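Local coordinates for hypothetical protein (Bacteroides eggerthii, PDB 4JGL) that is of unknown function but folds as a streptavidin-like antiparallel beta-barrel with two extra alpha helices and binds calcium ions in the crystal, at residues A[23-28]-A[41-46]; A[36-41]-A[118-123]; A[54-59]-A[67-72]; A[76-81]-A[111-116]; A[123-128]-A[136-141]. All blocks are in the same frame, centred on the assembly; numbering follows the deposited sequence. Where two conformers were deposited one is given.

Contact 1: residues A[23-28]-A[41-46]; sequences GYLMPA and MTPDYG
Selenomethionine M26 lies against the backbone of G46, with its SE atom 3.7 Å from G46 N. Its chi3 of 65° bends the chain and turns CE away from strand 44-46, toward F114 and L138. On the other face of the sheet, L25 and Y45 form a non-hydrogen-bonded pair whose side chains run side by side in the same direction. CG of L25 is anti to the carbonyl carbon (chi1 -69°), and the CD2 methyl it carries meets the ring of Y45 at CE2 (3.7 Å) and also touches P43 CG at 4.0 Å. Further along, P27 CB packs on M41 CB at 3.8 Å.

Y24 with G46 and M26 with D44 are the hydrogen-bonded antiparallel pairs. The bond from G46 N to Y24 O is short, 2.8 Å, and nearly straight at 172°. That from D44 N to M26 O is longer, 3.1 Å. Beyond it a water links the segments, accepting from A28 N at 2.9 Å and donating to T42 O at 2.6 Å.

The carboxylate of D44 leaves the pair for the neighbouring strand 54-61, where OD2 forms a salt bridge with K57 NZ and OD1 a hydrogen bond with H59 ND1. Strand 135-140 flanks strand 22-29 on its other edge, and helix 142-153 covers Y45 through A144, K147 and F148.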
# COMPACT_ATOMS: atom_id res chain seq x y z
N GLY A 23 -3.45 -6.19 -5.78
CA GLY A 23 -2.47 -6.26 -4.71
C GLY A 23 -1.05 -6.33 -5.21
O GLY A 23 -0.78 -6.83 -6.31
N TYR A 24 -0.14 -5.85 -4.38
CA TYR A 24 1.27 -5.75 -4.71
C TYR A 24 2.13 -6.06 -3.53
O TYR A 24 1.83 -5.65 -2.39
CB TYR A 24 1.64 -4.33 -5.19
CG TYR A 24 0.82 -3.90 -6.36
CD1 TYR A 24 1.16 -4.26 -7.65
CD2 TYR A 24 -0.33 -3.16 -6.17
CE1 TYR A 24 0.36 -3.90 -8.73
CE2 TYR A 24 -1.15 -2.84 -7.23
CZ TYR A 24 -0.78 -3.16 -8.51
OH TYR A 24 -1.58 -2.83 -9.57
N LEU A 25 3.25 -6.75 -3.78
CA LEU A 25 4.35 -6.72 -2.85
C LEU A 25 5.22 -5.50 -3.17
O LEU A 25 5.35 -5.11 -4.33
CB LEU A 25 5.19 -7.98 -2.97
CG LEU A 25 4.50 -9.25 -2.47
CD1 LEU A 25 5.35 -10.50 -2.77
CD2 LEU A 25 4.12 -9.16 -1.00
N MSE A 26 5.77 -4.89 -2.12
CA MSE A 26 6.48 -3.62 -2.23
C MSE A 26 7.86 -3.71 -1.57
O MSE A 26 8.08 -3.16 -0.49
CB MSE A 26 5.68 -2.48 -1.61
CG MSE A 26 4.28 -2.29 -2.22
SE MSE A 26 3.42 -0.77 -1.58
CE MSE A 26 4.65 0.59 -2.31
N PRO A 27 8.79 -4.41 -2.22
CA PRO A 27 10.17 -4.39 -1.74
C PRO A 27 10.76 -3.00 -2.00
O PRO A 27 10.33 -2.29 -2.91
CB PRO A 27 10.85 -5.45 -2.60
CG PRO A 27 10.09 -5.42 -3.87
CD PRO A 27 8.64 -5.16 -3.47
N ALA A 28 11.76 -2.63 -1.20
CA ALA A 28 12.50 -1.40 -1.35
C ALA A 28 13.95 -1.75 -1.68
O ALA A 28 14.58 -2.50 -0.97
CB ALA A 28 12.44 -0.54 -0.08
N MSE A 41 13.99 -9.52 -0.46
CA MSE A 41 13.81 -8.27 0.28
C MSE A 41 12.49 -8.33 1.04
O MSE A 41 11.51 -8.87 0.52
CB MSE A 41 13.74 -7.09 -0.71
CG MSE A 41 15.07 -6.37 -0.97
SE MSE A 41 16.34 -7.31 -2.14
CE MSE A 41 15.24 -7.48 -3.76
N THR A 42 12.45 -7.72 2.22
CA THR A 42 11.23 -7.72 3.02
C THR A 42 10.22 -6.70 2.50
O THR A 42 10.50 -5.51 2.44
CB THR A 42 11.48 -7.39 4.49
OG1 THR A 42 12.50 -8.24 5.04
CG2 THR A 42 10.21 -7.61 5.29
N PRO A 43 9.02 -7.18 2.18
CA PRO A 43 8.15 -6.27 1.51
C PRO A 43 7.09 -5.60 2.41
O PRO A 43 6.66 -6.13 3.41
CB PRO A 43 7.44 -7.18 0.52
CG PRO A 43 7.32 -8.49 1.27
CD PRO A 43 8.53 -8.57 2.15
N ASP A 44 6.73 -4.40 2.02
CA ASP A 44 5.45 -3.85 2.40
C ASP A 44 4.42 -4.36 1.41
O ASP A 44 4.75 -5.12 0.49
CB ASP A 44 5.54 -2.33 2.39
CG ASP A 44 6.02 -1.76 3.72
OD1 ASP A 44 6.47 -2.55 4.60
OD2 ASP A 44 5.94 -0.53 3.89
N TYR A 45 3.17 -3.96 1.57
CA TYR A 45 2.10 -4.46 0.75
C TYR A 45 1.31 -3.29 0.21
O TYR A 45 1.01 -2.35 0.96
CB TYR A 45 1.17 -5.36 1.59
CG TYR A 45 1.92 -6.44 2.32
CD1 TYR A 45 2.52 -6.21 3.55
CD2 TYR A 45 2.09 -7.66 1.73
CE1 TYR A 45 3.22 -7.20 4.21
CE2 TYR A 45 2.78 -8.69 2.37
CZ TYR A 45 3.36 -8.44 3.59
OH TYR A 45 4.06 -9.44 4.24
N GLY A 46 0.91 -3.37 -1.04
CA GLY A 46 0.08 -2.37 -1.63
C GLY A 46 -1.24 -2.87 -2.14
O GLY A 46 -1.37 -4.03 -2.53
O HOH W 1 12.31 -4.24 1.15

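Contact 2: residues A[36-41]-A[118-123]; sequences GDFTTM and PDCENS. With CA (calcium ion), chain D; CA (calcium ion), chain C.
G36 and N122 bring their CA atoms to 7.2 Å in a meeting of two loops, neither with regular secondary structure; residues C120 to S123 form a type I beta turn. The ring of F38 comes up against that turn, CE1 touching N122 CB at 3.7 Å while CZ reaches S123 CB at 3.8 Å. The sulfur of C120, disulfide-bonded to C35, approaches the ring edge in plane, 3.9 Å from F38 CE1. C120 O and S123 O each bind one calcium ion at 2.3 Å, with T117 and waters, while E121 OE2 binds a second. An alanine in place of F38 would probably leave C120 SG and the CB atoms of N122 and S123 without their aromatic neighbour and open a gap between the loops. The amide of N122 stands almost perpendicular to the ring (88°), and its ND2 makes a long, bent bond of 3.3 Å to G36 O. Within the first loop, D37 OD1 forms an Asx turn, accepting from T39 N at 2.9 Å and from T39 OG1 at 2.6 Å.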
# COMPACT_ATOMS: atom_id res chain seq x y z
N GLY A 36 15.09 -8.95 -11.14
CA GLY A 36 15.55 -10.24 -10.71
C GLY A 36 14.53 -10.78 -9.75
O GLY A 36 13.32 -10.56 -9.91
N ASP A 37 15.04 -11.47 -8.74
CA ASP A 37 14.21 -12.06 -7.72
C ASP A 37 13.92 -10.99 -6.68
O ASP A 37 14.80 -10.58 -5.92
CB ASP A 37 14.93 -13.25 -7.10
CG ASP A 37 14.09 -13.95 -6.04
OD1 ASP A 37 12.95 -13.52 -5.77
OD2 ASP A 37 14.57 -14.95 -5.48
N PHE A 38 12.66 -10.55 -6.65
CA PHE A 38 12.22 -9.50 -5.74
C PHE A 38 11.91 -10.02 -4.34
O PHE A 38 11.62 -9.21 -3.46
CB PHE A 38 11.00 -8.77 -6.33
CG PHE A 38 11.33 -7.82 -7.45
CD1 PHE A 38 11.37 -8.24 -8.76
CD2 PHE A 38 11.56 -6.50 -7.18
CE1 PHE A 38 11.67 -7.34 -9.76
CE2 PHE A 38 11.84 -5.61 -8.17
CZ PHE A 38 11.88 -6.01 -9.45
N THR A 39 11.99 -11.33 -4.11
CA THR A 39 11.56 -11.90 -2.82
C THR A 39 12.69 -12.01 -1.79
O THR A 39 12.50 -12.52 -0.67
CB THR A 39 10.95 -13.31 -3.00
OG1 THR A 39 11.94 -14.20 -3.51
CG2 THR A 39 9.76 -13.28 -3.95
N THR A 40 13.88 -11.53 -2.14
CA THR A 40 15.03 -11.58 -1.25
C THR A 40 15.02 -10.37 -0.30
O THR A 40 15.92 -10.21 0.53
CB THR A 40 16.36 -11.58 -2.05
OG1 THR A 40 16.35 -10.48 -2.96
CG2 THR A 40 16.48 -12.85 -2.87
N MSE A 41 13.99 -9.52 -0.46
CA MSE A 41 13.81 -8.27 0.28
C MSE A 41 12.49 -8.33 1.04
O MSE A 41 11.51 -8.87 0.52
CB MSE A 41 13.74 -7.09 -0.71
CG MSE A 41 15.07 -6.37 -0.97
SE MSE A 41 16.34 -7.31 -2.14
CE MSE A 41 15.24 -7.48 -3.76
N PRO A 118 8.91 -1.08 -18.08
CA PRO A 118 8.70 -1.80 -19.33
C PRO A 118 9.68 -2.94 -19.58
O PRO A 118 9.33 -3.89 -20.28
CB PRO A 118 8.85 -0.70 -20.40
CG PRO A 118 9.54 0.44 -19.72
CD PRO A 118 9.18 0.35 -18.28
N ASP A 119 10.87 -2.87 -19.00
CA ASP A 119 11.91 -3.85 -19.26
C ASP A 119 11.98 -4.99 -18.26
O ASP A 119 12.87 -5.84 -18.34
CB ASP A 119 13.27 -3.14 -19.34
CG ASP A 119 13.32 -2.08 -20.45
OD1 ASP A 119 12.64 -2.25 -21.48
OD2 ASP A 119 14.05 -1.09 -20.27
N CYS A 120 11.03 -5.04 -17.33
CA CYS A 120 11.02 -6.07 -16.29
C CYS A 120 9.62 -6.65 -16.12
O CYS A 120 8.70 -5.94 -15.72
CB CYS A 120 11.48 -5.48 -14.95
SG CYS A 120 11.52 -6.71 -13.62
N GLU A 121 9.47 -7.94 -16.38
CA GLU A 121 8.16 -8.57 -16.24
C GLU A 121 7.86 -8.97 -14.79
O GLU A 121 6.75 -9.38 -14.48
CB GLU A 121 7.97 -9.76 -17.21
CG GLU A 121 8.65 -11.08 -16.85
CD GLU A 121 8.27 -12.25 -17.79
OE1 GLU A 121 7.54 -12.01 -18.76
OE2 GLU A 121 8.71 -13.41 -17.58
N ASN A 122 8.84 -8.84 -13.91
CA ASN A 122 8.68 -9.22 -12.50
C ASN A 122 8.27 -8.07 -11.57
O ASN A 122 8.18 -8.23 -10.36
CB ASN A 122 10.01 -9.85 -11.96
CG ASN A 122 10.31 -11.20 -12.55
OD1 ASN A 122 9.43 -11.91 -13.00
ND2 ASN A 122 11.58 -11.58 -12.51
N SER A 123 8.03 -6.90 -12.16
CA SER A 123 7.54 -5.75 -11.44
C SER A 123 6.56 -5.02 -12.34
O SER A 123 6.68 -5.02 -13.58
CB SER A 123 8.66 -4.81 -11.03
OG SER A 123 9.31 -4.27 -12.17
CA CA D . 7.09 -4.34 -15.78
CA CA C . 7.91 -15.47 -18.44
O HOH W 2 6.77 -14.11 -20.12
O HOH W 3 9.06 -16.01 -16.44
O HOH W 4 9.76 -15.58 -19.74
O HOH W 5 5.59 -2.55 -16.09
O HOH W 6 6.85 -4.99 -18.06

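Contact 3: residues A[54-59]-A[67-72]; sequences LFLKMH and INIYTY
K57 O is held by two groups of the facing strand: N68 N donates a hydrogen bond of 2.8 Å, and the CA of I67 adds a CA-H...O contact at 3.3 Å. N68 O is used in the same way, by K57 N and by the CA of L56. One hydrogen-bonded pair further along, F55 and Y70 exchange backbone bonds in both directions, that from Y70 N to F55 O being 2.8 Å.

The side chains of F55 and Y70 lie side by side and point the same way. CG of F55 is anti to the backbone N (chi1 173°); the edge of its ring faces Y70 CD1, with F55 CD2 4.0 Å away. F55 O in turn lies in the plane of the Y70 ring, at its edge, and is 3.3 Å from Y70 CB. Y72 puts its ring edge against the backbone of L54, CE1 standing 3.4 Å from L54 O.

The opposite face is largely aliphatic. L54 CD2 touches both T71 CG2, at 3.9 Å, and I69 CG2, at 4.1 Å, while M58 lies alongside I67. Helices 142-153 and 158-165 cover L56, I67 and I69 from this side, whereas F55 reaches F114 across the interior. Strands 54-61 and 64-75 thus form a beta hairpin, as expected of the up-and-down topology of a streptavidin-like barrel.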
# COMPACT_ATOMS: atom_id res chain seq x y z
N LEU A 54 -8.24 5.06 -4.44
CA LEU A 54 -7.36 4.94 -3.29
C LEU A 54 -6.24 3.95 -3.57
O LEU A 54 -6.40 2.97 -4.31
CB LEU A 54 -8.11 4.47 -2.07
CG LEU A 54 -9.32 5.31 -1.66
CD1 LEU A 54 -9.99 4.65 -0.47
CD2 LEU A 54 -8.89 6.74 -1.31
N PHE A 55 -5.10 4.22 -2.95
CA PHE A 55 -3.96 3.32 -2.93
C PHE A 55 -3.57 3.13 -1.48
O PHE A 55 -3.33 4.12 -0.77
CB PHE A 55 -2.79 3.89 -3.73
CG PHE A 55 -1.54 3.06 -3.59
CD1 PHE A 55 -1.45 1.84 -4.21
CD2 PHE A 55 -0.51 3.47 -2.78
CE1 PHE A 55 -0.32 1.01 -4.06
CE2 PHE A 55 0.64 2.65 -2.63
CZ PHE A 55 0.69 1.42 -3.24
N LEU A 56 -3.55 1.89 -1.01
CA LEU A 56 -3.18 1.60 0.36
C LEU A 56 -1.80 0.97 0.42
O LEU A 56 -1.46 0.14 -0.40
CB LEU A 56 -4.21 0.69 1.02
CG LEU A 56 -5.51 1.36 1.47
CD1 LEU A 56 -6.25 1.94 0.27
CD2 LEU A 56 -6.38 0.37 2.25
N LYS A 57 -1.02 1.38 1.41
CA LYS A 57 0.31 0.82 1.64
C LYS A 57 0.40 0.38 3.08
O LYS A 57 0.20 1.18 4.00
CB LYS A 57 1.38 1.86 1.33
CG LYS A 57 2.79 1.35 1.61
CD LYS A 57 3.84 2.29 1.04
CE LYS A 57 5.24 1.72 1.20
NZ LYS A 57 5.67 1.82 2.62
N MSE A 58 0.71 -0.90 3.29
CA MSE A 58 0.75 -1.52 4.61
C MSE A 58 2.14 -1.98 4.98
O MSE A 58 2.83 -2.60 4.18
CB MSE A 58 -0.19 -2.71 4.60
CG MSE A 58 -0.26 -3.48 5.90
SE MSE A 58 -1.79 -4.60 6.07
CE MSE A 58 -0.91 -5.66 5.32
N HIS A 59 2.50 -1.68 6.22
CA HIS A 59 3.76 -2.08 6.83
C HIS A 59 3.47 -2.86 8.09
O HIS A 59 2.65 -2.47 8.91
CB HIS A 59 4.57 -0.83 7.17
CG HIS A 59 5.91 -1.09 7.77
ND1 HIS A 59 6.93 -1.66 7.07
CD2 HIS A 59 6.39 -0.83 9.00
CE1 HIS A 59 7.99 -1.77 7.86
NE2 HIS A 59 7.69 -1.27 9.04
N ILE A 67 -1.20 1.21 8.01
CA ILE A 67 -1.72 1.34 6.66
C ILE A 67 -1.94 2.80 6.29
O ILE A 67 -2.75 3.51 6.89
CB ILE A 67 -3.02 0.56 6.47
CG1 ILE A 67 -2.84 -0.88 6.97
CG2 ILE A 67 -3.44 0.59 4.99
CD1 ILE A 67 -4.09 -1.70 6.94
N ASN A 68 -1.19 3.25 5.30
CA ASN A 68 -1.44 4.56 4.73
C ASN A 68 -2.52 4.46 3.65
O ASN A 68 -2.42 3.61 2.75
CB ASN A 68 -0.16 5.16 4.14
CG ASN A 68 0.70 5.91 5.17
OD1 ASN A 68 0.19 6.48 6.13
ND2 ASN A 68 2.03 5.90 4.97
N ILE A 69 -3.54 5.30 3.77
CA ILE A 69 -4.55 5.47 2.73
C ILE A 69 -4.16 6.71 1.96
O ILE A 69 -4.17 7.84 2.50
CB ILE A 69 -5.96 5.66 3.31
CG1 ILE A 69 -6.39 4.45 4.14
CG2 ILE A 69 -6.95 5.88 2.16
CD1 ILE A 69 -7.65 4.73 4.98
N TYR A 70 -3.74 6.50 0.72
CA TYR A 70 -3.44 7.56 -0.24
C TYR A 70 -4.63 7.70 -1.17
O TYR A 70 -5.29 6.71 -1.50
CB TYR A 70 -2.23 7.20 -1.13
CG TYR A 70 -0.89 7.19 -0.42
CD1 TYR A 70 -0.40 6.09 0.27
CD2 TYR A 70 -0.06 8.29 -0.51
CE1 TYR A 70 0.85 6.14 0.87
CE2 TYR A 70 1.15 8.33 0.09
CZ TYR A 70 1.61 7.28 0.80
OH TYR A 70 2.87 7.34 1.39
N THR A 71 -4.85 8.92 -1.66
CA THR A 71 -5.69 9.10 -2.83
C THR A 71 -4.79 9.08 -4.06
O THR A 71 -3.62 9.44 -3.96
CB THR A 71 -6.50 10.40 -2.74
OG1 THR A 71 -5.60 11.51 -2.60
CG2 THR A 71 -7.45 10.35 -1.56
N TYR A 72 -5.29 8.63 -5.20
CA TYR A 72 -4.46 8.61 -6.40
C TYR A 72 -5.25 9.08 -7.60
O TYR A 72 -6.48 8.96 -7.65
CB TYR A 72 -3.81 7.25 -6.69
CG TYR A 72 -4.67 6.26 -7.42
CD1 TYR A 72 -5.51 5.40 -6.74
CD2 TYR A 72 -4.64 6.17 -8.80
CE1 TYR A 72 -6.27 4.48 -7.40
CE2 TYR A 72 -5.41 5.26 -9.47
CZ TYR A 72 -6.22 4.41 -8.77
OH TYR A 72 -7.01 3.49 -9.42

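Contact 4: residues A[76-81]-A[111-116]; sequences GDNIQC and SFTFIP
D77 CB rests on P116 CG at 3.7 Å, at the start of an antiparallel pairing in the streptavidin-like barrel between strand 78-92 and the short strand 112-116. N78 follows, side by side with I115. Its CG is anti to the carbonyl carbon (chi1 -60°), beside I115 CG2, which OD1 approaches to 3.4 Å; the same oxygen is 3.6 Å from P116 CD. An alanine in place of N78 would probably open a gap where the amide group now lies against I115 CG2 and P116 CD.

I79 pairs with F114 through two backbone bonds, the one from F114 N to I79 O being almost straight at 169°. Their side chains point into the barrel, where F114 also meets the ring of F55 and the side chain of Y125. Q80 turns to the other face, alongside T113. The two are bridged by a water that accepts from Q80 NE2 at 2.6 Å and lies 2.8 Å from T113 OG1. C81 exchanges backbone bonds with F112, C81 N meeting F112 O at 2.8 Å, and its side chain returns to the face of F114. There SG makes a sulfur-aromatic contact at the ring edge, 80° off the ring normal and 4.0 Å from both F114 CD2 and CE2.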
# COMPACT_ATOMS: atom_id res chain seq x y z
N GLY A 76 -1.28 9.74 -17.31
CA GLY A 76 -0.93 8.76 -18.31
C GLY A 76 -0.83 7.37 -17.68
O GLY A 76 -1.78 6.87 -17.09
N ASP A 77 0.34 6.77 -17.80
CA ASP A 77 0.58 5.47 -17.19
C ASP A 77 1.03 5.55 -15.72
O ASP A 77 1.18 4.51 -15.07
CB ASP A 77 1.69 4.75 -17.93
CG ASP A 77 1.29 4.24 -19.29
OD1 ASP A 77 0.15 3.72 -19.44
OD2 ASP A 77 2.17 4.32 -20.16
N ASN A 78 1.27 6.75 -15.22
CA ASN A 78 1.80 6.91 -13.88
C ASN A 78 0.72 7.02 -12.83
O ASN A 78 -0.29 7.69 -13.02
CB ASN A 78 2.68 8.14 -13.82
CG ASN A 78 3.84 8.08 -14.76
OD1 ASN A 78 4.18 7.03 -15.32
ND2 ASN A 78 4.46 9.23 -14.97
N ILE A 79 0.96 6.38 -11.68
CA ILE A 79 0.07 6.46 -10.54
C ILE A 79 0.61 7.52 -9.59
O ILE A 79 1.66 7.33 -8.98
CB ILE A 79 -0.04 5.12 -9.80
CG1 ILE A 79 -0.40 3.97 -10.73
CG2 ILE A 79 -1.04 5.20 -8.65
CD1 ILE A 79 -0.27 2.59 -10.06
N GLN A 80 -0.12 8.62 -9.42
CA GLN A 80 0.27 9.70 -8.53
C GLN A 80 -0.53 9.61 -7.23
O GLN A 80 -1.75 9.81 -7.23
CB GLN A 80 -0.02 11.06 -9.16
CG GLN A 80 0.81 11.39 -10.35
CD GLN A 80 0.48 12.78 -10.90
OE1 GLN A 80 -0.65 13.26 -10.78
NE2 GLN A 80 1.46 13.41 -11.50
N CYS A 81 0.19 9.44 -6.13
CA CYS A 81 -0.38 9.12 -4.82
C CYS A 81 -0.13 10.25 -3.82
O CYS A 81 1.01 10.64 -3.59
CB CYS A 81 0.22 7.82 -4.25
SG CYS A 81 0.03 6.40 -5.26
N SER A 111 4.82 11.38 -0.61
CA SER A 111 4.01 11.12 -1.78
C SER A 111 4.75 10.13 -2.66
O SER A 111 5.96 9.91 -2.50
CB SER A 111 3.70 12.41 -2.53
OG SER A 111 2.94 13.30 -1.73
N PHE A 112 4.02 9.49 -3.55
CA PHE A 112 4.64 8.59 -4.51
C PHE A 112 4.13 8.88 -5.91
O PHE A 112 2.93 9.13 -6.10
CB PHE A 112 4.30 7.11 -4.21
CG PHE A 112 4.99 6.55 -3.00
CD1 PHE A 112 6.33 6.22 -3.08
CD2 PHE A 112 4.32 6.31 -1.81
CE1 PHE A 112 6.99 5.68 -1.99
CE2 PHE A 112 4.97 5.80 -0.72
CZ PHE A 112 6.30 5.49 -0.80
N THR A 113 5.03 8.79 -6.88
CA THR A 113 4.66 8.63 -8.29
C THR A 113 5.23 7.29 -8.72
O THR A 113 6.46 7.10 -8.69
CB THR A 113 5.22 9.75 -9.17
OG1 THR A 113 4.63 11.00 -8.76
CG2 THR A 113 4.87 9.56 -10.66
N PHE A 114 4.35 6.37 -9.10
CA PHE A 114 4.75 5.06 -9.57
C PHE A 114 4.71 5.05 -11.10
O PHE A 114 3.67 5.39 -11.69
CB PHE A 114 3.84 3.99 -9.00
CG PHE A 114 4.02 3.78 -7.52
CD1 PHE A 114 5.20 3.22 -7.03
CD2 PHE A 114 3.05 4.15 -6.63
CE1 PHE A 114 5.38 3.04 -5.65
CE2 PHE A 114 3.23 3.97 -5.26
CZ PHE A 114 4.40 3.43 -4.79
N ILE A 115 5.83 4.65 -11.71
CA ILE A 115 5.96 4.60 -13.16
C ILE A 115 6.16 3.15 -13.60
O ILE A 115 6.69 2.33 -12.85
CB ILE A 115 7.11 5.48 -13.68
CG1 ILE A 115 8.47 4.97 -13.24
CG2 ILE A 115 6.91 6.93 -13.26
CD1 ILE A 115 9.64 5.74 -13.88
N PRO A 116 5.72 2.79 -14.82
CA PRO A 116 5.89 1.41 -15.24
C PRO A 116 7.35 0.99 -15.35
O PRO A 116 8.26 1.82 -15.43
CB PRO A 116 5.23 1.37 -16.62
CG PRO A 116 4.25 2.49 -16.58
CD PRO A 116 4.90 3.57 -15.76
O HOH W 7 3.94 12.76 -10.89

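Contact 5: residues A[123-128]-A[136-141]; sequences SAYVAT and YYLCGD. With CA (calcium ion), chain D.
L138 O accepts two backbone hydrogen bonds, from A124 N at 2.8 Å and from Y125 N at 3.1 Å. A124 N arrives nearly along the C=O axis, while Y125 N lies in the carbonyl plane on a lone pair. Two residues facing one make this a classic beta bulge. Beyond it L138 N donates to Y125 O, and A127 N to Y136 O, both at 2.9 Å.

The bulge opens a beta hairpin of strands 125-127 and 135-140 in the streptavidin-like barrel. Strand 112-116 flanks the first of these and strand 22-29 the second.

Aromatic and aliphatic contacts divide between the two faces. V126 CG2, anti to its backbone N, makes a CH-pi contact centred over the Y137 ring, 3.6 Å from the centroid and 11° off the normal. The hydroxyl of this ring is hydrogen-bonded to A31 O and F34 N, which would restrain the ring beneath the methyl. On the other face Y125 CD1 packs on L138 CD1 at 3.8 Å, beside F114.

Near the calcium ion the links are polar: A124 O accepts a hydrogen bond of 3.0 Å from water 5, itself a ligand of the metal, a second-shell hold on the site one residue after S123. At the same end of the hairpin, just past G140, D141 is the N-cap of helix 142-153, its OD2 accepting from A144 N.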
# COMPACT_ATOMS: atom_id res chain seq x y z
N SER A 123 8.03 -6.90 -12.16
CA SER A 123 7.54 -5.75 -11.44
C SER A 123 6.56 -5.02 -12.34
O SER A 123 6.68 -5.02 -13.58
CB SER A 123 8.66 -4.81 -11.03
OG SER A 123 9.31 -4.27 -12.17
N ALA A 124 5.59 -4.36 -11.72
CA ALA A 124 4.60 -3.55 -12.43
C ALA A 124 4.96 -2.06 -12.45
O ALA A 124 4.81 -1.40 -13.48
CB ALA A 124 3.23 -3.74 -11.77
N TYR A 125 5.50 -1.57 -11.34
CA TYR A 125 5.86 -0.15 -11.22
C TYR A 125 7.08 -0.00 -10.32
O TYR A 125 7.39 -0.90 -9.52
CB TYR A 125 4.72 0.71 -10.63
CG TYR A 125 3.44 0.68 -11.38
CD1 TYR A 125 2.52 -0.32 -11.20
CD2 TYR A 125 3.15 1.67 -12.31
CE1 TYR A 125 1.31 -0.34 -11.92
CE2 TYR A 125 1.98 1.65 -13.03
CZ TYR A 125 1.07 0.64 -12.85
OH TYR A 125 -0.11 0.61 -13.57
N VAL A 126 7.71 1.16 -10.40
CA VAL A 126 8.74 1.59 -9.46
C VAL A 126 8.48 3.06 -9.13
O VAL A 126 7.99 3.83 -9.96
CB VAL A 126 10.16 1.38 -10.05
CG1 VAL A 126 10.39 2.23 -11.31
CG2 VAL A 126 11.25 1.61 -8.98
N ALA A 127 8.82 3.45 -7.91
CA ALA A 127 8.71 4.83 -7.47
C ALA A 127 9.71 5.69 -8.23
O ALA A 127 10.79 5.23 -8.57
CB ALA A 127 8.95 4.94 -5.98
N THR A 128 9.36 6.96 -8.42
CA THR A 128 10.28 7.92 -9.05
C THR A 128 11.31 8.49 -8.08
O THR A 128 12.36 8.96 -8.54
CB THR A 128 9.52 9.08 -9.68
OG1 THR A 128 8.80 9.75 -8.67
CG2 THR A 128 8.58 8.61 -10.77
N TYR A 136 10.76 2.05 -3.70
CA TYR A 136 9.73 1.05 -3.60
C TYR A 136 9.29 0.61 -4.99
O TYR A 136 9.11 1.43 -5.89
CB TYR A 136 8.52 1.60 -2.84
CG TYR A 136 8.68 1.58 -1.35
CD1 TYR A 136 8.57 0.39 -0.64
CD2 TYR A 136 8.94 2.74 -0.64
CE1 TYR A 136 8.73 0.35 0.75
CE2 TYR A 136 9.08 2.71 0.74
CZ TYR A 136 8.98 1.51 1.43
OH TYR A 136 9.17 1.51 2.80
N TYR A 137 9.08 -0.68 -5.14
CA TYR A 137 8.49 -1.26 -6.32
C TYR A 137 7.08 -1.73 -6.02
O TYR A 137 6.73 -1.98 -4.86
CB TYR A 137 9.31 -2.45 -6.80
CG TYR A 137 10.66 -2.07 -7.38
CD1 TYR A 137 11.70 -1.59 -6.58
CD2 TYR A 137 10.90 -2.19 -8.74
CE1 TYR A 137 12.93 -1.28 -7.12
CE2 TYR A 137 12.14 -1.89 -9.27
CZ TYR A 137 13.15 -1.45 -8.46
OH TYR A 137 14.37 -1.13 -9.04
N LEU A 138 6.28 -1.86 -7.07
CA LEU A 138 4.99 -2.56 -6.99
C LEU A 138 5.14 -3.80 -7.85
O LEU A 138 5.27 -3.73 -9.06
CB LEU A 138 3.84 -1.70 -7.52
CG LEU A 138 3.55 -0.38 -6.82
CD1 LEU A 138 2.38 0.34 -7.45
CD2 LEU A 138 3.28 -0.59 -5.37
N CYS A 139 5.08 -4.97 -7.21
CA CYS A 139 5.12 -6.27 -7.87
C CYS A 139 3.77 -6.93 -7.72
O CYS A 139 3.34 -7.20 -6.59
CB CYS A 139 6.22 -7.14 -7.26
SG CYS A 139 7.87 -6.40 -7.30
N GLY A 140 3.07 -7.14 -8.82
CA GLY A 140 1.74 -7.74 -8.72
C GLY A 140 1.78 -9.06 -7.98
O GLY A 140 2.65 -9.89 -8.24
N ASP A 141 0.84 -9.27 -7.08
CA ASP A 141 0.89 -10.41 -6.19
C ASP A 141 -0.49 -10.75 -5.68
O ASP A 141 -1.18 -9.88 -5.15
CB ASP A 141 1.83 -10.12 -5.02
CG ASP A 141 2.14 -11.36 -4.22
OD1 ASP A 141 2.91 -12.22 -4.70
OD2 ASP A 141 1.61 -11.48 -3.12
CA CA D . 7.09 -4.34 -15.78
O HOH W 5 5.59 -2.55 -16.09
O HOH W 6 6.85 -4.99 -18.06
O HOH W 8 5.27 -5.88 -15.85

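Overall arrangement
From the N terminus, contact 1 closes first, joining strands 22-29 and 44-49 around the loop that carries residues 36-41. Contact 2 opens within that loop and crosses contact 1, sharing M41; its long closure, to residues 118-123, encloses contacts 3 and 4. Contact 3 is the hairpin of strands 54-61 and 64-75, tied to contact 1 through D44. Contact 4 then joins strand 78-92 to strand 112-116. Contact 5 follows in series, shares S123 and a calcium ion with contact 2, and bonds to contact 4 through strands 112-116 and 125-127. Strand 135-140 returns beside strand 22-29, so contacts 5 and 1 close the barrel.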